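Local atomic coordinates of ABC transporter periplasmic-binding protein YtfQ (PDB entry 6HB0), a protein that probably binds a sugar, likely L-arabinofuranose, outside the cell membrane and presents it to an ABC importer. Residues A[81-86]-A[108-113]; A[102-107]-A[120-125]; A[126-131]-A[261-266]; A[265-270]-A[289-294]. One frame throughout, in Å; residues are numbered along the deposited sequence.

Contact 1: A[81-86]-A[108-113]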
# COMPACT_ATOMS: atom_id res chain seq x y z
N PHE A 81 16.48 3.79 3.65
CA PHE A 81 15.65 4.97 3.57
C PHE A 81 14.48 4.76 2.63
O PHE A 81 14.47 3.86 1.82
CB PHE A 81 16.45 6.20 3.16
CG PHE A 81 17.00 6.17 1.76
CD1 PHE A 81 18.13 5.43 1.46
CD2 PHE A 81 16.47 7.01 0.77
CE1 PHE A 81 18.68 5.44 0.21
CE2 PHE A 81 17.02 7.03 -0.50
CZ PHE A 81 18.11 6.22 -0.78
N SER A 82 13.51 5.62 2.83
CA SER A 82 12.29 5.70 2.08
C SER A 82 12.41 6.94 1.19
O SER A 82 12.24 8.05 1.67
CB SER A 82 11.19 5.85 3.13
OG SER A 82 9.93 5.99 2.59
N PRO A 83 12.76 6.75 -0.09
CA PRO A 83 13.10 7.88 -0.98
C PRO A 83 11.94 8.85 -1.15
O PRO A 83 10.85 8.44 -1.50
CB PRO A 83 13.40 7.21 -2.33
CG PRO A 83 13.68 5.77 -2.02
CD PRO A 83 12.94 5.45 -0.75
N VAL A 84 12.17 10.13 -0.91
CA VAL A 84 11.13 11.12 -1.08
C VAL A 84 10.79 11.24 -2.57
O VAL A 84 9.67 11.53 -2.90
CB VAL A 84 11.52 12.48 -0.46
CG1 VAL A 84 12.89 12.94 -0.87
CG2 VAL A 84 10.54 13.55 -0.88
N VAL A 85 11.77 11.03 -3.43
CA VAL A 85 11.57 11.02 -4.88
C VAL A 85 12.32 9.84 -5.47
O VAL A 85 13.25 9.31 -4.85
CB VAL A 85 12.06 12.34 -5.58
CG1 VAL A 85 11.21 13.52 -5.16
CG2 VAL A 85 13.54 12.56 -5.34
N ARG A 86 11.94 9.44 -6.68
CA ARG A 86 12.58 8.29 -7.35
C ARG A 86 14.00 8.50 -7.80
O ARG A 86 14.75 7.52 -7.88
CB ARG A 86 11.83 7.91 -8.62
CG ARG A 86 10.48 7.28 -8.44
CD ARG A 86 9.92 6.83 -9.80
NE ARG A 86 10.51 5.57 -10.23
CZ ARG A 86 10.16 4.37 -9.76
NH1 ARG A 86 9.20 4.24 -8.84
NH2 ARG A 86 10.79 3.29 -10.19
N ARG A 108 9.26 3.30 -1.65
CA ARG A 108 9.22 3.81 -3.00
C ARG A 108 10.51 3.39 -3.71
O ARG A 108 11.59 3.47 -3.14
CB ARG A 108 9.09 5.32 -2.98
CG ARG A 108 9.09 5.96 -4.37
CD ARG A 108 9.44 7.45 -4.32
NE ARG A 108 8.55 8.16 -3.41
CZ ARG A 108 7.31 8.51 -3.68
NH1 ARG A 108 6.60 9.14 -2.76
NH2 ARG A 108 6.76 8.24 -4.86
N ALA A 109 10.36 2.90 -4.93
CA ALA A 109 11.47 2.42 -5.75
C ALA A 109 12.23 3.58 -6.35
O ALA A 109 11.67 4.64 -6.51
CB ALA A 109 10.91 1.58 -6.88
N VAL A 110 13.49 3.39 -6.67
CA VAL A 110 14.24 4.45 -7.33
C VAL A 110 14.57 4.11 -8.77
O VAL A 110 14.59 2.96 -9.15
CB VAL A 110 15.54 4.82 -6.60
CG1 VAL A 110 15.20 5.37 -5.22
CG2 VAL A 110 16.50 3.65 -6.61
N ASP A 111 14.84 5.16 -9.54
CA ASP A 111 15.42 5.06 -10.87
C ASP A 111 16.92 5.19 -10.64
O ASP A 111 17.37 6.12 -9.96
CB ASP A 111 15.05 6.28 -11.73
CG ASP A 111 13.59 6.31 -12.19
OD1 ASP A 111 12.85 5.29 -12.10
OD2 ASP A 111 13.19 7.40 -12.69
N THR A 112 17.71 4.30 -11.19
CA THR A 112 19.15 4.49 -11.11
C THR A 112 19.76 4.35 -12.48
O THR A 112 19.21 3.64 -13.32
CB THR A 112 19.80 3.47 -10.17
OG1 THR A 112 21.22 3.73 -10.09
CG2 THR A 112 19.48 2.05 -10.60
N GLN A 113 20.88 5.03 -12.68
CA GLN A 113 21.67 4.82 -13.89
C GLN A 113 22.93 3.97 -13.57
O GLN A 113 23.82 3.88 -14.40
CB GLN A 113 22.06 6.16 -14.51
CG GLN A 113 20.95 7.22 -14.59
CD GLN A 113 19.87 6.84 -15.58
OE1 GLN A 113 20.17 6.36 -16.69
NE2 GLN A 113 18.62 7.05 -15.20

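Contact 2: A[102-107]-A[120-125]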
# COMPACT_ATOMS: atom_id res chain seq x y z
N PRO A 102 26.02 -1.20 3.15
CA PRO A 102 24.88 -1.63 2.32
C PRO A 102 23.67 -0.76 2.52
O PRO A 102 23.45 -0.23 3.61
CB PRO A 102 24.55 -3.03 2.85
CG PRO A 102 25.66 -3.42 3.77
CD PRO A 102 26.34 -2.18 4.23
N VAL A 103 22.86 -0.66 1.48
CA VAL A 103 21.65 0.14 1.48
C VAL A 103 20.40 -0.65 1.14
O VAL A 103 20.38 -1.42 0.21
CB VAL A 103 21.78 1.23 0.44
CG1 VAL A 103 20.45 2.00 0.30
CG2 VAL A 103 22.92 2.17 0.91
N ILE A 104 19.34 -0.41 1.89
CA ILE A 104 18.05 -1.00 1.66
C ILE A 104 17.07 0.13 1.41
O ILE A 104 16.98 1.07 2.22
CB ILE A 104 17.58 -1.77 2.91
CG1 ILE A 104 18.57 -2.88 3.22
CG2 ILE A 104 16.19 -2.34 2.70
CD1 ILE A 104 18.13 -3.70 4.40
N LEU A 105 16.32 0.02 0.32
CA LEU A 105 15.23 0.98 0.02
C LEU A 105 13.90 0.49 0.50
O LEU A 105 13.56 -0.69 0.31
CB LEU A 105 15.13 1.17 -1.48
CG LEU A 105 16.40 1.70 -2.12
CD1 LEU A 105 16.26 1.82 -3.61
CD2 LEU A 105 16.80 3.03 -1.51
N THR A 106 13.10 1.40 1.07
CA THR A 106 11.78 1.04 1.49
C THR A 106 10.73 1.96 0.86
O THR A 106 10.96 3.15 0.58
CB THR A 106 11.63 1.11 3.02
OG1 THR A 106 11.75 2.45 3.45
CG2 THR A 106 12.70 0.31 3.73
N ASP A 107 9.56 1.38 0.66
CA ASP A 107 8.32 2.11 0.32
C ASP A 107 8.24 2.61 -1.14
O ASP A 107 7.22 2.40 -1.80
CB ASP A 107 8.01 3.29 1.29
CG ASP A 107 8.12 2.91 2.79
OD1 ASP A 107 7.39 1.96 3.27
OD2 ASP A 107 8.93 3.61 3.52
N THR A 120 18.45 -4.05 -1.86
CA THR A 120 17.08 -4.48 -2.03
C THR A 120 16.10 -3.37 -1.81
O THR A 120 16.42 -2.35 -1.18
CB THR A 120 16.71 -5.75 -1.14
OG1 THR A 120 15.52 -6.33 -1.68
CG2 THR A 120 16.48 -5.43 0.30
N PHE A 121 14.94 -3.56 -2.41
CA PHE A 121 13.82 -2.67 -2.31
C PHE A 121 12.67 -3.46 -1.70
O PHE A 121 12.38 -4.56 -2.16
CB PHE A 121 13.37 -2.18 -3.70
CG PHE A 121 12.03 -1.52 -3.68
CD1 PHE A 121 11.84 -0.36 -2.95
CD2 PHE A 121 10.97 -2.09 -4.31
CE1 PHE A 121 10.61 0.23 -2.88
CE2 PHE A 121 9.70 -1.48 -4.25
CZ PHE A 121 9.53 -0.30 -3.53
N ILE A 122 12.03 -2.90 -0.71
CA ILE A 122 10.85 -3.44 -0.06
C ILE A 122 9.72 -2.44 -0.13
O ILE A 122 9.80 -1.36 0.49
CB ILE A 122 11.08 -3.71 1.45
CG1 ILE A 122 12.41 -4.37 1.74
CG2 ILE A 122 9.97 -4.60 1.96
CD1 ILE A 122 12.78 -4.23 3.19
N GLY A 123 8.64 -2.76 -0.84
CA GLY A 123 7.48 -1.85 -0.87
C GLY A 123 6.24 -2.49 -1.45
O GLY A 123 6.33 -3.57 -1.99
N ALA A 124 5.11 -1.78 -1.36
CA ALA A 124 3.84 -2.30 -1.82
C ALA A 124 3.78 -2.27 -3.33
O ALA A 124 4.46 -1.48 -3.96
CB ALA A 124 2.68 -1.51 -1.25
N ASP A 125 2.96 -3.17 -3.88
CA ASP A 125 2.70 -3.27 -5.29
C ASP A 125 1.26 -2.82 -5.66
O ASP A 125 0.28 -3.58 -5.53
CB ASP A 125 2.86 -4.72 -5.68
CG ASP A 125 2.89 -4.94 -7.20
OD1 ASP A 125 2.45 -4.07 -7.99
OD2 ASP A 125 3.34 -6.03 -7.60
O HOH W 1 5.93 0.63 -3.68

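Contact 3: A[126-131]-A[261-266]. With ZN (zinc ion), chain F.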
# COMPACT_ATOMS: atom_id res chain seq x y z
N PHE A 126 1.12 -1.60 -6.18
CA PHE A 126 -0.21 -1.08 -6.45
C PHE A 126 -0.88 -1.71 -7.67
O PHE A 126 -2.11 -1.79 -7.73
CB PHE A 126 -0.13 0.42 -6.67
CG PHE A 126 0.45 1.17 -5.51
CD1 PHE A 126 -0.01 0.95 -4.21
CD2 PHE A 126 1.47 2.10 -5.71
CE1 PHE A 126 0.51 1.66 -3.15
CE2 PHE A 126 2.01 2.78 -4.65
CZ PHE A 126 1.51 2.58 -3.38
N ILE A 127 -0.09 -2.14 -8.65
CA ILE A 127 -0.64 -2.84 -9.81
C ILE A 127 -1.29 -4.12 -9.31
O ILE A 127 -2.39 -4.43 -9.66
CB ILE A 127 0.43 -3.16 -10.88
CG1 ILE A 127 1.00 -1.88 -11.47
CG2 ILE A 127 -0.15 -4.09 -11.94
CD1 ILE A 127 2.12 -2.10 -12.44
N GLU A 128 -0.56 -4.84 -8.47
CA GLU A 128 -1.07 -6.07 -7.88
C GLU A 128 -2.39 -5.84 -7.14
O GLU A 128 -3.29 -6.66 -7.25
CB GLU A 128 0.01 -6.68 -6.98
CG GLU A 128 -0.41 -7.87 -6.15
CD GLU A 128 -0.20 -7.58 -4.67
OE1 GLU A 128 -1.18 -7.17 -3.99
OE2 GLU A 128 0.98 -7.66 -4.21
N GLU A 129 -2.53 -4.75 -6.40
CA GLU A 129 -3.80 -4.43 -5.76
C GLU A 129 -4.96 -4.35 -6.74
O GLU A 129 -6.00 -4.96 -6.54
CB GLU A 129 -3.77 -3.10 -4.95
CG GLU A 129 -2.90 -3.19 -3.68
CD GLU A 129 -2.81 -1.86 -2.92
OE1 GLU A 129 -2.69 -0.80 -3.61
OE2 GLU A 129 -2.84 -1.90 -1.64
N GLY A 130 -4.78 -3.56 -7.79
CA GLY A 130 -5.80 -3.44 -8.81
C GLY A 130 -6.07 -4.78 -9.44
O GLY A 130 -7.19 -5.13 -9.65
N ARG A 131 -5.03 -5.53 -9.74
CA ARG A 131 -5.21 -6.81 -10.38
C ARG A 131 -6.02 -7.74 -9.54
O ARG A 131 -6.88 -8.48 -10.06
CB ARG A 131 -3.87 -7.47 -10.68
CG ARG A 131 -3.99 -8.78 -11.46
CD ARG A 131 -2.68 -9.13 -12.08
NE ARG A 131 -2.72 -10.40 -12.76
CZ ARG A 131 -1.66 -10.96 -13.37
NH1 ARG A 131 -0.46 -10.35 -13.40
NH2 ARG A 131 -1.81 -12.14 -13.94
N VAL A 261 -9.17 -5.46 -0.87
CA VAL A 261 -7.81 -5.93 -1.05
C VAL A 261 -6.85 -4.89 -0.53
O VAL A 261 -7.16 -3.68 -0.54
CB VAL A 261 -7.46 -6.24 -2.53
CG1 VAL A 261 -8.34 -7.36 -3.04
CG2 VAL A 261 -7.63 -5.04 -3.39
N GLU A 262 -5.66 -5.32 -0.12
CA GLU A 262 -4.59 -4.39 0.24
C GLU A 262 -3.30 -5.08 0.06
O GLU A 262 -3.20 -6.26 0.37
CB GLU A 262 -4.71 -3.92 1.68
CG GLU A 262 -3.66 -2.89 2.04
CD GLU A 262 -3.71 -2.40 3.47
OE1 GLU A 262 -4.83 -2.10 3.92
OE2 GLU A 262 -2.63 -2.25 4.13
N CYS A 263 -2.30 -4.37 -0.48
CA CYS A 263 -0.93 -4.80 -0.46
C CYS A 263 -0.30 -3.97 0.67
O CYS A 263 -0.30 -2.74 0.62
CB CYS A 263 -0.22 -4.50 -1.77
SG CYS A 263 1.48 -5.13 -1.81
N ASN A 264 0.23 -4.64 1.67
CA ASN A 264 0.81 -3.93 2.81
C ASN A 264 2.09 -3.15 2.46
O ASN A 264 2.85 -3.48 1.58
CB ASN A 264 1.21 -4.89 3.93
CG ASN A 264 0.06 -5.52 4.65
OD1 ASN A 264 0.25 -6.56 5.25
ND2 ASN A 264 -1.10 -4.90 4.65
N PRO A 265 2.33 -2.09 3.22
CA PRO A 265 3.70 -1.59 3.25
C PRO A 265 4.62 -2.55 3.99
O PRO A 265 4.20 -3.60 4.55
CB PRO A 265 3.58 -0.29 4.03
CG PRO A 265 2.50 -0.57 5.00
CD PRO A 265 1.51 -1.47 4.26
N LEU A 266 5.89 -2.22 3.96
CA LEU A 266 6.88 -2.88 4.79
C LEU A 266 6.33 -2.97 6.21
O LEU A 266 5.75 -2.01 6.71
CB LEU A 266 8.10 -1.95 4.79
CG LEU A 266 9.22 -2.24 5.76
CD1 LEU A 266 10.42 -1.60 5.11
CD2 LEU A 266 9.01 -1.62 7.11
ZN ZN F . 1.11 -7.32 -2.27
O HOH W 2 2.87 -8.30 -2.09

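Contact 4: A[265-270]-A[289-294]. With ZN (zinc ion), chain F.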
# COMPACT_ATOMS: atom_id res chain seq x y z
N PRO A 265 2.33 -2.09 3.22
CA PRO A 265 3.70 -1.59 3.25
C PRO A 265 4.62 -2.55 3.99
O PRO A 265 4.20 -3.60 4.55
CB PRO A 265 3.58 -0.29 4.03
CG PRO A 265 2.50 -0.57 5.00
CD PRO A 265 1.51 -1.47 4.26
N LEU A 266 5.89 -2.22 3.96
CA LEU A 266 6.88 -2.88 4.79
C LEU A 266 6.33 -2.97 6.21
O LEU A 266 5.75 -2.01 6.71
CB LEU A 266 8.10 -1.95 4.79
CG LEU A 266 9.22 -2.24 5.76
CD1 LEU A 266 10.42 -1.60 5.11
CD2 LEU A 266 9.01 -1.62 7.11
N LEU A 267 6.54 -4.09 6.88
CA LEU A 267 6.00 -4.26 8.25
C LEU A 267 7.03 -3.92 9.36
O LEU A 267 6.68 -3.43 10.44
CB LEU A 267 5.53 -5.70 8.45
CG LEU A 267 4.33 -6.12 7.61
CD1 LEU A 267 3.85 -7.48 8.11
CD2 LEU A 267 3.22 -5.08 7.67
N GLY A 268 8.29 -4.24 9.09
CA GLY A 268 9.38 -3.87 10.01
C GLY A 268 10.33 -5.01 10.21
O GLY A 268 11.50 -4.85 10.03
N PRO A 269 9.81 -6.19 10.56
CA PRO A 269 10.71 -7.30 10.86
C PRO A 269 11.50 -7.77 9.69
O PRO A 269 12.67 -8.18 9.83
CB PRO A 269 9.76 -8.40 11.33
CG PRO A 269 8.69 -7.63 11.97
CD PRO A 269 8.45 -6.48 11.03
N GLU A 270 10.91 -7.69 8.51
CA GLU A 270 11.65 -8.12 7.32
C GLU A 270 12.82 -7.14 7.04
O GLU A 270 13.90 -7.56 6.61
CB GLU A 270 10.73 -8.38 6.13
CG GLU A 270 10.25 -7.17 5.33
CD GLU A 270 9.18 -6.34 6.06
OE1 GLU A 270 9.61 -5.57 6.97
OE2 GLU A 270 7.93 -6.39 5.73
N VAL A 289 9.00 -8.87 -1.27
CA VAL A 289 7.59 -8.54 -1.34
C VAL A 289 6.97 -8.33 -0.00
O VAL A 289 7.40 -8.89 0.96
CB VAL A 289 6.74 -9.69 -1.96
CG1 VAL A 289 7.18 -9.89 -3.38
CG2 VAL A 289 6.81 -10.99 -1.13
N THR A 290 5.97 -7.47 0.06
CA THR A 290 5.28 -7.25 1.30
C THR A 290 4.11 -8.23 1.36
O THR A 290 3.68 -8.73 0.35
CB THR A 290 4.76 -5.82 1.40
OG1 THR A 290 3.97 -5.50 0.26
CG2 THR A 290 5.93 -4.84 1.50
N PRO A 291 3.58 -8.48 2.56
CA PRO A 291 2.36 -9.26 2.65
C PRO A 291 1.09 -8.57 2.14
O PRO A 291 1.03 -7.35 2.03
CB PRO A 291 2.22 -9.53 4.17
CG PRO A 291 3.30 -8.80 4.84
CD PRO A 291 4.03 -7.96 3.87
N ASP A 292 0.07 -9.39 1.90
CA ASP A 292 -1.21 -8.95 1.44
C ASP A 292 -2.32 -9.23 2.40
O ASP A 292 -2.21 -10.11 3.26
CB ASP A 292 -1.51 -9.69 0.12
CG ASP A 292 -0.58 -9.27 -1.02
OD1 ASP A 292 -0.11 -8.10 -1.00
OD2 ASP A 292 -0.37 -10.08 -1.94
N GLU A 293 -3.42 -8.50 2.25
CA GLU A 293 -4.66 -8.73 2.94
C GLU A 293 -5.79 -8.76 1.93
O GLU A 293 -5.72 -8.09 0.86
CB GLU A 293 -4.97 -7.64 3.96
CG GLU A 293 -3.91 -7.52 5.04
CD GLU A 293 -4.16 -6.40 6.06
OE1 GLU A 293 -5.28 -6.30 6.57
OE2 GLU A 293 -3.20 -5.70 6.42
N ALA A 294 -6.84 -9.51 2.24
CA ALA A 294 -8.07 -9.53 1.41
C ALA A 294 -9.20 -9.99 2.32
O ALA A 294 -8.99 -10.87 3.12
CB ALA A 294 -7.94 -10.47 0.27
ZN ZN F . 1.11 -7.32 -2.27
O HOH W 2 2.87 -8.30 -2.09

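Contact 1: A[81-86]-A[108-113]
A salt bridge between Arg-86 and Asp-111 joins two surface loops, those following the neighbouring strands 78-81 and 103-106. Arg-86 NE reaches Asp-111 OD1 at 3.0 Å, helped by the bend of the chain at chi3 (79°). The oxygen lies in the guanidinium plane, but the nitrogen comes from above the carboxylate plane, and the two groups are turned 60° apart. Arg-86 NH2 adds a weak bond to the same oxygen, while Ala-109 O sits over one guanidinium face, toward its rim. Arg-86 also takes part through its backbone, its O accepting Asp-111 N at 2.9 Å. These loops leave the C-terminal edge of the parallel sheet in one α/β lobe of the periplasmic-binding-protein fold, the edge bordering the cleft in this family; the side chain of Asp-160, a zinc ligand of the other lobe, lies about 5 Å from that of Arg-108. Arg-108 NE donates to Pro-83 O at 3.0 Å, the acceptor in the guanidinium plane though the bond is bent (137°). Beside it, Pro-83 CG packs 3.6 Å from Val-110 CG1, the side chains crossing at about a right angle. Pro-83 CG also touches Arg-108 O (3.3 Å), a buried oxygen without a hydrogen-bond partner.

Contact 2: A[102-107]-A[120-125]
Thr-120, Leu-105 and Phe-121 bury the most surface where strand 103-106 runs beside strand 120-122, the short axes 4.7 Å apart and parallel to within 25°. Leu-105 is held on both backbone polar atoms: its N donates to Thr-120 O at 2.8 Å and its O accepts Ile-122 N at 2.9 Å. The ladder continues from Asp-107 N to Ile-122 O at 2.8 Å. Thr-120 and Ile-104 are neighbours on one face of the sheet, their CG2 methyls 3.9 Å apart; Ile-104 CG2 also meets Ile-122 CD1. Leu-271 and Leu-274 of helix 269-279 pack on Ile-104, and Leu-274 also on Ile-122, while Thr-120 OG1 bonds to Pro-285 O.

On the other face, Phe-121 has CG anti to its backbone N (chi1 166°), and the ring turns its edge to the neighbouring strand. Leu-105 CB lies in the ring plane, 3.9 Å from Phe-121 CD1, and Asp-107 C meets the rim at CE1. Gly-123 N lies above one ring face, toward its rim. Also at the ring edge is a water that donates to Asp-107 O and, at 2.6 Å, to Ala-124 O, linking the two segments past the last strand bond. The carboxylate of Asp-107 turns elsewhere, to Ser-82 OG, Ala-36 N and Thr-106 OG1. Such a pair of adjacent parallel strands belongs to the central sheet of a Rossmann-like α/β lobe, here with the second strand running on into a hinge segment of the periplasmic-binding-protein fold.

Contact 3: A[126-131]-A[261-266]
One zinc ion joins Glu-128 to Cys-263 where helix 126-140 begins beside the end of strand 259-263, in the second α/β lobe of the periplasmic-binding-protein fold and next to its hinge. Glu-128 OE2 binds the metal at 2.0 Å and Cys-263 SG at 2.3 Å; a water and Asp-292 complete four ligands. Glu-128 OE1 stays 2.9 Å from the zinc ion and pairs with Arg-132, so the carboxylate binds essentially through one oxygen. Its chain leaves the helix with CG anti to the backbone N (chi1 173°) and bends at chi2.

The direct hydrogen bond of the contact runs from Cys-263 N to Glu-129 OE2, 2.8 Å long and almost straight at 177°, meeting the oxygen on its anti side. Arg-34 forms a salt bridge with the same oxygen and Arg-165 with OE1, surroundings that would favour a charged carboxylate in this buried place. The metal ligand Cys-263 is thus positioned through its backbone by a second-shell residue.

Van der Waals contacts fill in between the helix and the nearly antiparallel strand (164°). Glu-129 CG lies 3.5 Å from Cys-263 CB, and two residues earlier in the strand Val-261 CG2 rests 3.5 Å from Glu-129 O.

Contact 4: A[265-270]-A[289-294]
Two of the hinge segments that connect the lobes in the periplasmic-binding-protein fold touch through Leu-267 and Pro-291, which meet tip to tip with Leu-267 CD1 3.6 Å from Pro-291 CG. Segment 265-270 leads from strand 259-263 into helix 269-279; the chain returns through segment 289-294 into strand 292-295.

Deeper in, Thr-290 turns its methyl to the other segment. OG1 lies between the backbone N and the carbonyl carbon (chi1 54°), where it bonds to Asn-264 O, and CG2 is left anti to the carbonyl carbon. That methyl comes against the peptide joining Pro-265 and Leu-266, with Thr-290 CG2 3.6 Å from Leu-266 N. Thr-290 also packs on Cys-263 and Ile-122, so its side chain touches a strand from each lobe.

The N-H groups of Leu-267 and Gly-268 are held by the carboxylate of Glu-270, which folds back past the start of its own helix to the two residues that precede it. Glu-270 OE2 accepts Leu-267 N at 2.9 Å and 173°, and Glu-270 OE1 accepts Gly-268 N at 2.8 Å, each oxygen using its syn lone pair. Gly-268, the N-cap, takes a positive phi of 136° as the chain turns into the helix.

On the far side of Pro-291 the segment reaches the zinc site. A water bound to the metal donates to Thr-290 O at 2.6 Å, while Asp-292 OD1 binds the zinc ion directly at 1.9 Å and Asp-292 OD2 stays 3.1 Å from it.

The four contacts run from the cleft edge of one lobe across the hinge into the other. Contacts 1 and 2 interleave along the chain on the same parallel sheet, centres 9 Å apart, joined by Ser-82 with Asp-107 and by backbone bonding of Phe-81 to Thr-106. Contact 3 follows, its centre about 15 Å from that of contact 2. Contact 4 begins where contact 3 ends, sharing Pro-265 and Leu-266, their centres 10 Å apart; strands 259-263 and 292-295 are antiparallel neighbours in the second lobe's mixed sheet. The chain passes between the lobes at 123-125, 265-268 and 289-291, and Glu-128, Cys-263 and Asp-292, which follow, precede and follow these passages, bind one zinc ion.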